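Long-range contact in membrane-anchored mycosin mycp1 (Mycobacterium thermoresistibile, PDB 4HVL), which is a subtilisin-like serine protease of the mycobacterial ESX-1 (type VII) secretion system, probably cleaving peptide bonds at the cell membrane: residues A279-T287 / P307-V318. Residues are numbered along the deposited sequence; the frame is centred on the assembly and turned at random.
With ZN (zinc ion), chain G; ACT (acetate ion), chain M; ACT (acetate ion), chain L.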
# COMPACT_ATOMS: atom_id res chain seq x y z
N ALA A 279 0.36 -10.11 6.82
CA ALA A 279 -0.96 -10.50 6.37
C ALA A 279 -1.00 -10.49 4.84
O ALA A 279 -0.03 -10.10 4.17
CB ALA A 279 -1.99 -9.54 6.92
N ALA A 280 -2.14 -10.93 4.30
CA ALA A 280 -2.35 -10.90 2.87
C ALA A 280 -3.79 -10.60 2.49
O ALA A 280 -4.70 -10.66 3.33
CB ALA A 280 -1.91 -12.21 2.24
N ALA A 281 -3.97 -10.26 1.22
CA ALA A 281 -5.26 -9.91 0.68
C ALA A 281 -5.24 -10.00 -0.87
O ALA A 281 -4.18 -10.18 -1.47
CB ALA A 281 -5.64 -8.52 1.17
N PRO A 282 -6.42 -9.93 -1.52
CA PRO A 282 -6.46 -10.12 -2.97
C PRO A 282 -5.60 -9.09 -3.71
O PRO A 282 -5.61 -7.90 -3.38
CB PRO A 282 -7.92 -9.91 -3.29
CG PRO A 282 -8.61 -10.44 -2.08
CD PRO A 282 -7.78 -9.87 -0.97
N ALA A 283 -4.86 -9.58 -4.70
CA ALA A 283 -3.87 -8.77 -5.42
C ALA A 283 -3.82 -9.06 -6.93
O ALA A 283 -2.97 -8.50 -7.63
CB ALA A 283 -2.50 -9.03 -4.80
N GLU A 284 -4.72 -9.91 -7.43
CA GLU A 284 -4.74 -10.31 -8.84
C GLU A 284 -6.16 -10.17 -9.41
O GLU A 284 -7.14 -10.28 -8.68
CB GLU A 284 -4.30 -11.78 -8.99
CG GLU A 284 -2.93 -12.13 -8.44
CD GLU A 284 -2.67 -13.63 -8.44
OE1 GLU A 284 -3.23 -14.36 -9.30
OE2 GLU A 284 -1.93 -14.10 -7.56
N ASN A 285 -6.24 -9.92 -10.72
CA ASN A 285 -7.53 -9.91 -11.43
C ASN A 285 -8.52 -9.00 -10.73
O ASN A 285 -9.69 -9.36 -10.46
CB ASN A 285 -8.06 -11.35 -11.59
CG ASN A 285 -7.15 -12.23 -12.42
OD1 ASN A 285 -6.55 -13.19 -11.93
ND2 ASN A 285 -7.04 -11.93 -13.71
N ILE A 286 -8.03 -7.80 -10.43
CA ILE A 286 -8.74 -6.82 -9.62
C ILE A 286 -9.70 -5.98 -10.50
O ILE A 286 -9.43 -5.69 -11.67
CB ILE A 286 -7.73 -5.92 -8.85
CG1 ILE A 286 -6.92 -6.74 -7.84
CG2 ILE A 286 -8.40 -4.75 -8.15
CD1 ILE A 286 -7.74 -7.51 -6.83
N THR A 287 -10.86 -5.67 -9.92
CA THR A 287 -11.79 -4.69 -10.47
C THR A 287 -11.73 -3.48 -9.57
O THR A 287 -11.71 -3.60 -8.34
CB THR A 287 -13.20 -5.26 -10.51
OG1 THR A 287 -13.19 -6.38 -11.40
CG2 THR A 287 -14.22 -4.23 -10.98
N PRO A 307 -3.90 -7.40 -16.60
CA PRO A 307 -4.88 -7.29 -15.52
C PRO A 307 -4.49 -6.20 -14.54
O PRO A 307 -3.34 -5.77 -14.51
CB PRO A 307 -4.84 -8.67 -14.84
CG PRO A 307 -4.10 -9.57 -15.78
CD PRO A 307 -3.18 -8.70 -16.57
N VAL A 308 -5.45 -5.74 -13.75
CA VAL A 308 -5.17 -4.89 -12.61
C VAL A 308 -4.67 -5.81 -11.48
O VAL A 308 -5.40 -6.69 -11.02
CB VAL A 308 -6.44 -4.14 -12.15
CG1 VAL A 308 -6.17 -3.29 -10.93
CG2 VAL A 308 -7.02 -3.29 -13.28
N ALA A 309 -3.42 -5.62 -11.06
CA ALA A 309 -2.81 -6.49 -10.08
C ALA A 309 -1.70 -5.78 -9.28
O ALA A 309 -1.15 -4.78 -9.71
CB ALA A 309 -2.24 -7.72 -10.76
N GLY A 310 -1.37 -6.34 -8.12
CA GLY A 310 -0.22 -5.88 -7.36
C GLY A 310 -0.46 -5.88 -5.87
O GLY A 310 -1.61 -5.87 -5.40
N THR A 311 0.62 -5.89 -5.11
CA THR A 311 0.50 -5.82 -3.66
C THR A 311 -0.07 -4.49 -3.14
O THR A 311 -0.57 -4.45 -2.02
CB THR A 311 1.83 -6.14 -2.94
OG1 THR A 311 2.86 -5.28 -3.43
CG2 THR A 311 2.20 -7.60 -3.20
N SER A 312 -0.02 -3.42 -3.93
CA SER A 312 -0.70 -2.18 -3.56
C SER A 312 -2.22 -2.42 -3.34
O SER A 312 -2.81 -1.85 -2.43
CB SER A 312 -0.45 -1.04 -4.57
OG SER A 312 -0.65 -1.44 -5.93
N PHE A 313 -2.82 -3.30 -4.15
CA PHE A 313 -4.24 -3.64 -3.98
C PHE A 313 -4.50 -4.47 -2.72
O PHE A 313 -5.48 -4.23 -2.02
CB PHE A 313 -4.82 -4.28 -5.25
CG PHE A 313 -4.88 -3.33 -6.41
CD1 PHE A 313 -5.88 -2.36 -6.46
CD2 PHE A 313 -3.91 -3.35 -7.41
CE1 PHE A 313 -5.93 -1.44 -7.49
CE2 PHE A 313 -3.95 -2.42 -8.44
CZ PHE A 313 -4.96 -1.46 -8.48
N ALA A 314 -3.63 -5.43 -2.43
CA ALA A 314 -3.68 -6.14 -1.16
C ALA A 314 -3.66 -5.15 0.02
O ALA A 314 -4.49 -5.23 0.94
CB ALA A 314 -2.52 -7.12 -1.06
N ALA A 315 -2.72 -4.21 -0.02
CA ALA A 315 -2.64 -3.20 1.02
C ALA A 315 -3.90 -2.36 1.10
O ALA A 315 -4.33 -2.03 2.20
CB ALA A 315 -1.42 -2.32 0.85
N ALA A 316 -4.48 -2.05 -0.05
CA ALA A 316 -5.72 -1.26 -0.11
C ALA A 316 -6.86 -1.98 0.59
O ALA A 316 -7.59 -1.35 1.35
CB ALA A 316 -6.09 -0.89 -1.56
N TYR A 317 -7.03 -3.28 0.36
CA TYR A 317 -8.10 -4.02 1.09
C TYR A 317 -7.90 -3.94 2.62
O TYR A 317 -8.86 -3.74 3.35
CB TYR A 317 -8.24 -5.49 0.66
CG TYR A 317 -8.84 -5.64 -0.69
CD1 TYR A 317 -10.18 -5.46 -0.89
CD2 TYR A 317 -8.05 -5.95 -1.78
CE1 TYR A 317 -10.72 -5.57 -2.15
CE2 TYR A 317 -8.58 -6.08 -3.04
CZ TYR A 317 -9.92 -5.89 -3.21
OH TYR A 317 -10.44 -6.00 -4.46
N VAL A 318 -6.66 -4.09 3.08
CA VAL A 318 -6.34 -4.07 4.51
C VAL A 318 -6.55 -2.66 5.11
O VAL A 318 -7.09 -2.55 6.22
CB VAL A 318 -4.90 -4.58 4.79
CG1 VAL A 318 -4.53 -4.50 6.26
CG2 VAL A 318 -4.76 -6.02 4.32
ZN ZN G . 0.58 -1.46 -7.77
C ACT M . 2.30 -1.98 -6.18
O ACT M . 2.20 -0.78 -6.55
OXT ACT M . 1.48 -2.86 -6.56
CH3 ACT M . 3.43 -2.31 -5.22
C ACT L . -10.29 -9.89 -14.91
O ACT L . -11.38 -9.45 -14.44
OXT ACT L . -9.14 -9.47 -14.55
CH3 ACT L . -10.37 -10.99 -15.93
O HOH W 1 -11.91 -5.94 -6.95
O HOH W 2 1.97 -1.73 -9.38
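Ile286 wedges between the two aromatic rings of helix 311-318. Its CG2 sits over one face of Phe313, 4.3 Å from the ring centroid in a CH-pi contact, while CD1 reaches the edge of Tyr317, 4.1 Å from CE2. With CG1 anti to the carbonyl carbon (chi1 -65°) and CG2 anti to the backbone N, CG2 goes to Phe313 while CG1 carries CD1 to Tyr317; CB meets Val308 CG1 at 3.7 Å, the side chains crossing at about a right angle. Toward the other end of the contact, strand 279-282, part of an outermost strand of the parallel sheet, crosses the helix at 103°. Small residues allow a close approach here: Ala281 CB nestles among Ala314, Tyr317 CB and Val318 CG2, with Ala314 CB 4.1 Å away. Tyr317 also turns its edge to Pro282 O, and its OH reaches Thr287 O through a water.

The Asn285 end is looser: ND2 touches Pro307 CB and makes a weak hydrogen bond to OXT of an acetate, probably from the crystallisation liquor.

Two backbone bonds tie the loops, Ile286 N to Val308 O (2.9 Å) and Gly310 N to Ala283 O (2.7 Å, 163° at the hydrogen). The latter holds Gly310, the N-cap residue two positions before Ser312, the predicted nucleophile, whose OG binds zinc at 2.2 Å alongside His101, an acetate and a water. With zinc on both serine and histidine of the predicted charge relay, the site modelled here is probably not the free catalytic state.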